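Local coordinates for protein toll (Drosophila melanogaster, PDB 4LXR) that binds the cleaved, active form of the cytokine Spätzle at the cell surface and signals in embryonic dorsal-ventral patterning and antifungal immunity, at residues A[207-212]-A[228-233]. Sequence-based numbering, arbitrary orientation.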
loop_
_atom_site.group_PDB
_atom_site.type_symbol
_atom_site.label_atom_id
_atom_site.label_comp_id
_atom_site.label_asym_id
_atom_site.label_seq_id
_atom_site.Cartn_x
_atom_site.Cartn_y
_atom_site.Cartn_z
ATOM N N HIS A 207 9.471 -15.634 -38.456
ATOM C CA HIS A 207 9.745 -17.009 -38.067
ATOM C C HIS A 207 10.918 -17.631 -38.824
ATOM O O HIS A 207 11.097 -18.841 -38.788
ATOM C CB HIS A 207 8.501 -17.863 -38.341
ATOM C CG HIS A 207 7.264 -17.345 -37.683
ATOM N ND1 HIS A 207 5.998 -17.729 -38.068
ATOM C CD2 HIS A 207 7.102 -16.481 -36.651
ATOM C CE1 HIS A 207 5.108 -17.127 -37.300
ATOM N NE2 HIS A 207 5.751 -16.358 -36.436
ATOM N N ASN A 208 11.701 -16.826 -39.531
ATOM C CA ASN A 208 12.771 -17.384 -40.360
ATOM C C ASN A 208 14.021 -16.509 -40.407
ATOM O O ASN A 208 14.665 -16.409 -41.435
ATOM C CB ASN A 208 12.263 -17.649 -41.783
ATOM C CG ASN A 208 11.203 -18.751 -41.836
ATOM O OD1 ASN A 208 10.021 -18.482 -42.075
ATOM N ND2 ASN A 208 11.626 -19.996 -41.616
ATOM N N LEU A 209 14.354 -15.869 -39.295
ATOM C CA LEU A 209 15.521 -15.008 -39.241
ATOM C C LEU A 209 16.782 -15.854 -39.339
ATOM O O LEU A 209 16.898 -16.889 -38.678
ATOM C CB LEU A 209 15.529 -14.184 -37.945
ATOM C CG LEU A 209 14.469 -13.104 -37.799
ATOM C CD1 LEU A 209 14.580 -12.489 -36.406
ATOM C CD2 LEU A 209 14.588 -12.020 -38.894
ATOM N N THR A 210 17.693 -15.428 -40.211
ATOM C CA THR A 210 19.003 -16.044 -40.358
ATOM C C THR A 210 20.064 -14.945 -40.405
ATOM O O THR A 210 19.745 -13.751 -40.565
ATOM C CB THR A 210 19.112 -16.925 -41.646
ATOM O OG1 THR A 210 18.717 -16.158 -42.793
ATOM C CG2 THR A 210 18.220 -18.149 -41.549
ATOM N N LYS A 211 21.317 -15.366 -40.268
ATOM C CA LYS A 211 22.475 -14.476 -40.216
ATOM C C LYS A 211 22.506 -13.477 -41.372
ATOM O O LYS A 211 22.718 -12.281 -41.169
ATOM C CB LYS A 211 23.746 -15.330 -40.170
ATOM C CG LYS A 211 25.033 -14.646 -40.546
ATOM C CD LYS A 211 26.191 -15.653 -40.443
ATOM C CE LYS A 211 27.464 -15.128 -41.104
ATOM N NZ LYS A 211 28.682 -15.934 -40.770
ATOM N N HIS A 212 22.235 -13.956 -42.576
ATOM C CA HIS A 212 22.254 -13.108 -43.761
ATOM C C HIS A 212 21.267 -11.943 -43.699
ATOM O O HIS A 212 21.448 -10.936 -44.392
ATOM C CB HIS A 212 21.994 -13.949 -45.022
ATOM C CG HIS A 212 22.161 -13.188 -46.305
ATOM N ND1 HIS A 212 23.385 -12.731 -46.748
ATOM C CD2 HIS A 212 21.257 -12.803 -47.238
ATOM C CE1 HIS A 212 23.226 -12.102 -47.900
ATOM N NE2 HIS A 212 21.945 -12.132 -48.220
ATOM N N ASN A 228 7.292 -12.456 -31.732
ATOM C CA ASN A 228 7.306 -12.789 -33.140
ATOM C C ASN A 228 6.994 -14.251 -33.375
ATOM O O ASN A 228 7.269 -14.758 -34.447
ATOM C CB ASN A 228 8.665 -12.463 -33.771
ATOM C CG ASN A 228 8.682 -11.100 -34.413
ATOM O OD1 ASN A 228 8.275 -10.951 -35.557
ATOM N ND2 ASN A 228 9.127 -10.091 -33.670
ATOM N N GLY A 229 6.450 -14.924 -32.360
ATOM C CA GLY A 229 6.135 -16.342 -32.459
ATOM C C GLY A 229 7.351 -17.187 -32.816
ATOM O O GLY A 229 7.209 -18.230 -33.439
ATOM N N ILE A 230 8.546 -16.739 -32.423
ATOM C CA ILE A 230 9.789 -17.447 -32.753
ATOM C C ILE A 230 9.986 -18.687 -31.879
ATOM O O ILE A 230 9.938 -18.601 -30.643
ATOM C CB ILE A 230 11.027 -16.515 -32.617
ATOM C CG1 ILE A 230 10.915 -15.320 -33.566
ATOM C CG2 ILE A 230 12.326 -17.282 -32.905
ATOM C CD1 ILE A 230 12.129 -14.386 -33.495
ATOM N N GLU A 231 10.200 -19.837 -32.513
ATOM C CA GLU A 231 10.363 -21.103 -31.788
ATOM C C GLU A 231 11.827 -21.468 -31.582
ATOM O O GLU A 231 12.198 -22.004 -30.542
ATOM C CB GLU A 231 9.653 -22.248 -32.522
ATOM C CG GLU A 231 8.154 -22.188 -32.437
ATOM C CD GLU A 231 7.478 -23.191 -33.340
ATOM O OE1 GLU A 231 8.156 -24.127 -33.809
ATOM O OE2 GLU A 231 6.265 -23.036 -33.588
ATOM N N GLN A 232 12.642 -21.184 -32.594
ATOM C CA GLN A 232 14.064 -21.503 -32.592
ATOM C C GLN A 232 14.817 -20.371 -33.282
ATOM O O GLN A 232 14.271 -19.701 -34.153
ATOM C CB GLN A 232 14.339 -22.824 -33.349
ATOM C CG GLN A 232 13.993 -24.073 -32.568
ATOM C CD GLN A 232 14.497 -25.358 -33.225
ATOM O OE1 GLN A 232 14.695 -25.417 -34.442
ATOM N NE2 GLN A 232 14.704 -26.395 -32.413
ATOM N N LEU A 233 16.067 -20.165 -32.894
ATOM C CA LEU A 233 16.955 -19.261 -33.616
ATOM C C LEU A 233 18.221 -20.017 -33.965
ATOM O O LEU A 233 18.738 -20.767 -33.133
ATOM C CB LEU A 233 17.299 -18.028 -32.764
ATOM C CG LEU A 233 16.299 -16.872 -32.726
ATOM C CD1 LEU A 233 16.811 -15.794 -31.809
ATOM C CD2 LEU A 233 16.037 -16.293 -34.106
HETATM O O HOH W 1 12.816 -18.591 -36.650
#
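The buried side-chain amide of N228 is gripped at both ends: ND2 donates to the backbone O of I225 and of L201, and OD1 accepts from the backbone N of L206, just ahead of H207. One asparagine thus ties its own coil to the preceding one, as the asparagine of a leucine-rich repeat does. Between 207-212 and 228-233 no direct hydrogen bond forms. Instead a single water bridges two carbonyls, donating to Q232 O at 3.1 Å. Its bond to H207 O, 2.8 Å, is weak.

Beside this bridge, toward the buried interior, lies an apolar seam. L209 points its CB at the other coil, and its CD1 meets CD1 of I230 at 4.3 Å; I230 has CD1 anti to CA (chi2 -179°), the extended form that carries this methyl across. CD2 of L233 reaches CB of L209 at 4.4 Å. All three leucine and isoleucine side chains are buried. At the outer end, the H207 imidazole lies beside the N228-G229 peptide, its CG turned beside the backbone N (chi1 -55°); its closest approach there is too short to be trusted.

The two segments are overlapping stretches of loop in the adjacent repeats LRR 3 and LRR 4, after parallel strands 198-200 and 222-224 of the solenoid in the extracellular part of the receptor; on the far side, I230 pairs its backbone with L253 of the next coil, ahead of which runs strand 246-248.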